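Local coordinates for protein Dye-decolorizing peroxidase (Irpex lacteus, PDB 7D8M) that binds heme b and probably acts as a peroxidase of the dye-decolorizing (DyP) family, using hydrogen peroxide to oxidise dyes and other substrates, at residues A[331-336]-A[374-379]. Numbering follows the deposited sequence.
With HEM (protoporphyrin IX containing Fe), chain B; OXY (oxygen molecule), chain C.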
loop_
_atom_site.group_PDB
_atom_site.type_symbol
_atom_site.label_atom_id
_atom_site.label_comp_id
_atom_site.label_asym_id
_atom_site.label_seq_id
_atom_site.Cartn_x
_atom_site.Cartn_y
_atom_site.Cartn_z
ATOM N N PHE A 331 5.287 -5.192 -12.225
ATOM C CA PHE A 331 4.961 -4.004 -11.449
ATOM C C PHE A 331 3.741 -4.196 -10.547
ATOM O O PHE A 331 3.174 -3.213 -10.059
ATOM C CB PHE A 331 4.768 -2.819 -12.404
ATOM C CG PHE A 331 5.864 -2.704 -13.437
ATOM C CD1 PHE A 331 7.137 -2.272 -13.075
ATOM C CD2 PHE A 331 5.634 -3.055 -14.761
ATOM C CE1 PHE A 331 8.155 -2.172 -14.018
ATOM C CE2 PHE A 331 6.646 -2.959 -15.718
ATOM C CZ PHE A 331 7.913 -2.517 -15.347
ATOM N N HIS A 332 3.337 -5.437 -10.300
ATOM C CA HIS A 332 2.306 -5.700 -9.307
ATOM C C HIS A 332 2.918 -5.801 -7.913
ATOM O O HIS A 332 4.088 -6.162 -7.756
ATOM C CB HIS A 332 1.554 -6.976 -9.661
ATOM C CG HIS A 332 0.759 -6.857 -10.928
ATOM N ND1 HIS A 332 -0.606 -6.667 -10.934
ATOM C CD2 HIS A 332 1.143 -6.883 -12.227
ATOM C CE1 HIS A 332 -1.031 -6.582 -12.185
ATOM N NE2 HIS A 332 0.011 -6.707 -12.989
ATOM N N ALA A 333 2.120 -5.455 -6.899
ATOM C CA ALA A 333 2.564 -5.507 -5.508
ATOM C C ALA A 333 1.332 -5.593 -4.623
ATOM O O ALA A 333 0.229 -5.225 -5.035
ATOM C CB ALA A 333 3.418 -4.288 -5.149
ATOM N N ILE A 334 1.526 -6.077 -3.399
ATOM C CA ILE A 334 0.423 -6.340 -2.479
ATOM C C ILE A 334 0.340 -5.224 -1.446
ATOM O O ILE A 334 1.317 -4.948 -0.737
ATOM C CB ILE A 334 0.587 -7.702 -1.786
ATOM C CG1 ILE A 334 0.463 -8.848 -2.793
ATOM C CG2 ILE A 334 -0.428 -7.841 -0.659
ATOM C CD1 ILE A 334 0.852 -10.204 -2.211
ATOM N N ARG A 335 -0.834 -4.610 -1.331
ATOM C CA ARG A 335 -1.083 -3.599 -0.312
ATOM C C ARG A 335 -1.725 -4.245 0.915
ATOM O O ARG A 335 -2.615 -5.090 0.790
ATOM C CB ARG A 335 -1.983 -2.487 -0.869
ATOM C CG ARG A 335 -1.348 -1.689 -2.021
ATOM C CD ARG A 335 -2.382 -0.872 -2.820
ATOM N NE ARG A 335 -3.380 -1.741 -3.416
ATOM C CZ ARG A 335 -4.684 -1.636 -3.188
ATOM N NH1 ARG A 335 -5.136 -0.683 -2.384
ATOM N NH2 ARG A 335 -5.531 -2.490 -3.746
ATOM N N ALA A 336 -1.262 -3.842 2.105
ATOM C CA ALA A 336 -1.722 -4.434 3.361
ATOM C C ALA A 336 -1.890 -3.381 4.448
ATOM O O ALA A 336 -1.814 -3.692 5.646
ATOM C CB ALA A 336 -0.761 -5.536 3.843
ATOM N N ARG A 374 7.518 2.072 -5.786
ATOM C CA ARG A 374 8.272 3.210 -6.293
ATOM C C ARG A 374 7.921 3.503 -7.749
ATOM O O ARG A 374 7.829 4.670 -8.152
ATOM C CB ARG A 374 9.770 2.938 -6.135
ATOM C CG ARG A 374 10.679 4.143 -6.361
ATOM C CD ARG A 374 12.147 3.738 -6.132
ATOM N NE ARG A 374 13.041 4.889 -6.088
ATOM C CZ ARG A 374 13.620 5.417 -7.163
ATOM N NH1 ARG A 374 13.387 4.892 -8.359
ATOM N NH2 ARG A 374 14.423 6.466 -7.041
ATOM N N PHE A 375 7.746 2.453 -8.553
ATOM C CA PHE A 375 7.346 2.623 -9.947
ATOM C C PHE A 375 5.924 3.167 -10.043
ATOM O O PHE A 375 5.644 4.087 -10.827
ATOM C CB PHE A 375 7.461 1.277 -10.674
ATOM C CG PHE A 375 7.749 1.391 -12.151
ATOM C CD1 PHE A 375 8.989 1.807 -12.601
ATOM C CD2 PHE A 375 6.779 1.051 -13.088
ATOM C CE1 PHE A 375 9.257 1.898 -13.961
ATOM C CE2 PHE A 375 7.037 1.142 -14.451
ATOM C CZ PHE A 375 8.276 1.564 -14.885
ATOM N N GLN A 376 5.010 2.590 -9.259
ATOM C CA GLN A 376 3.622 3.037 -9.253
ATOM C C GLN A 376 3.527 4.507 -8.880
ATOM O O GLN A 376 2.758 5.266 -9.490
ATOM C CB GLN A 376 2.804 2.180 -8.281
ATOM C CG GLN A 376 2.624 0.720 -8.712
ATOM C CD GLN A 376 2.174 -0.173 -7.558
ATOM O OE1 GLN A 376 1.753 0.318 -6.515
ATOM N NE2 GLN A 376 2.279 -1.480 -7.737
ATOM N N GLN A 377 4.337 4.939 -7.912
ATOM C CA GLN A 377 4.327 6.337 -7.497
ATOM C C GLN A 377 5.041 7.226 -8.513
ATOM O O GLN A 377 4.443 8.157 -9.065
ATOM C CB GLN A 377 4.969 6.477 -6.105
ATOM C CG GLN A 377 4.906 7.882 -5.545
ATOM C CD GLN A 377 3.502 8.287 -5.136
ATOM O OE1 GLN A 377 2.934 7.731 -4.190
ATOM N NE2 GLN A 377 2.936 9.267 -5.840
ATOM N N GLN A 378 6.316 6.941 -8.794
ATOM C CA GLN A 378 7.123 7.874 -9.580
ATOM C C GLN A 378 6.896 7.731 -11.086
ATOM O O GLN A 378 6.680 8.728 -11.778
ATOM C CB GLN A 378 8.612 7.704 -9.270
ATOM C CG GLN A 378 9.492 8.582 -10.185
ATOM C CD GLN A 378 10.981 8.374 -9.958
ATOM O OE1 GLN A 378 11.454 7.236 -9.838
ATOM N NE2 GLN A 378 11.730 9.473 -9.905
ATOM N N ALA A 379 6.992 6.513 -11.622
ATOM C CA ALA A 379 6.921 6.343 -13.068
ATOM C C ALA A 379 5.506 6.497 -13.609
ATOM O O ALA A 379 5.340 6.749 -14.806
ATOM C CB ALA A 379 7.464 4.975 -13.478
HETATM C CHA HEM B . -6.198 0.799 -5.340
HETATM C CHB HEM B . -7.118 4.444 -2.276
HETATM C CHC HEM B . -2.342 5.229 -1.831
HETATM C CHD HEM B . -1.466 1.924 -5.270
HETATM C C1A HEM B . -6.869 1.695 -4.539
HETATM C C2A HEM B . -8.301 1.732 -4.307
HETATM C C3A HEM B . -8.547 2.736 -3.446
HETATM C C4A HEM B . -7.286 3.361 -3.111
HETATM C CMA HEM B . -9.908 3.188 -2.883
HETATM C CAA HEM B . -9.325 0.758 -4.948
HETATM C CBA HEM B . -9.497 -0.482 -4.072
HETATM C CGA HEM B . -8.715 -1.662 -4.617
HETATM O O1A HEM B . -8.629 -1.810 -5.859
HETATM O O2A HEM B . -8.197 -2.478 -3.805
HETATM C C1B HEM B . -5.903 4.940 -1.868
HETATM C C2B HEM B . -5.720 5.954 -0.854
HETATM C C3B HEM B . -4.397 6.177 -0.742
HETATM C C4B HEM B . -3.711 5.301 -1.665
HETATM C CMB HEM B . -6.899 6.642 -0.106
HETATM C CAB HEM B . -3.635 7.136 0.206
HETATM C CBB HEM B . -4.164 7.643 1.325
HETATM C C1C HEM B . -1.677 4.459 -2.770
HETATM C C2C HEM B . -0.259 4.503 -3.085
HETATM C C3C HEM B . -0.017 3.579 -4.036
HETATM C C4C HEM B . -1.280 2.944 -4.362
HETATM C CMC HEM B . 0.741 5.452 -2.380
HETATM C CAC HEM B . 1.310 3.212 -4.751
HETATM C CBC HEM B . 2.346 4.063 -4.855
HETATM C C1D HEM B . -2.649 1.252 -5.493
HETATM C C2D HEM B . -2.824 0.010 -6.229
HETATM C C3D HEM B . -4.123 -0.292 -6.251
HETATM C C4D HEM B . -4.832 0.746 -5.526
HETATM C CMD HEM B . -1.720 -0.829 -6.894
HETATM C CAD HEM B . -4.757 -1.519 -6.936
HETATM C CBD HEM B . -5.076 -1.152 -8.388
HETATM C CGD HEM B . -5.606 -2.339 -9.163
HETATM O O1D HEM B . -6.555 -2.147 -9.968
HETATM O O2D HEM B . -5.095 -3.479 -8.975
HETATM N NA HEM B . -6.287 2.704 -3.803
HETATM N NB HEM B . -4.657 4.557 -2.347
HETATM N NC HEM B . -2.261 3.508 -3.574
HETATM N ND HEM B . -3.896 1.668 -5.060
HETATM FE FE HEM B . -4.278 3.236 -3.805
HETATM O O1 OXY C . -4.056 0.759 0.402
HETATM O O2 OXY C . -4.755 1.513 -0.278
#
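Phe331 and Phe375 form an offset stack, their ring centroids 4.3 Å apart and their planes at 12°. The pair joins the approach to strand 334-340 to helix 373-381, beside the heme. The strand is an edge of an antiparallel four-stranded sheet in the ferredoxin-like alpha+beta fold of DyP-type peroxidases. Phe331 lays CD1 and CE1 over the rim of the other ring, and CD1 comes to 3.3 Å from Phe375 CD2. The Phe375 ring is sandwiched, because Ala379 CB sits over the centre of its opposite face. Trp380 meets Phe375 edge-to-face and also touches the Phe331 ring. Deeper in, Gln376 CB packs against the vinyl carbons CAC and CBC of the heme.

Arg335, a heme-binding residue, lies over one face of the heme. Its CB is near O1 of an oxygen molecule, probably from the crystallisation liquor. CD packs 3.4 Å from C1D of the heme, and NE lies over the same pyrrole, nearest C3D. The bend at chi3 (-60°) goes with a guanidinium lying face-on, with C4D under its centre. At the edge, NH1 makes a weak hydrogen bond of 3.1 Å to OXY O2. NH1 also forms a salt bridge with Asp172. An alanine in place of Arg335 would probably leave the heme propionate and Asp172 without this charged partner, and the pyrrole without the guanidinium over it. NH2 donates to Ser175 O and to the propionate: HEM O2A lies in the guanidinium plane, 2.7 Å from NH2, with an N-H...O angle of 161°.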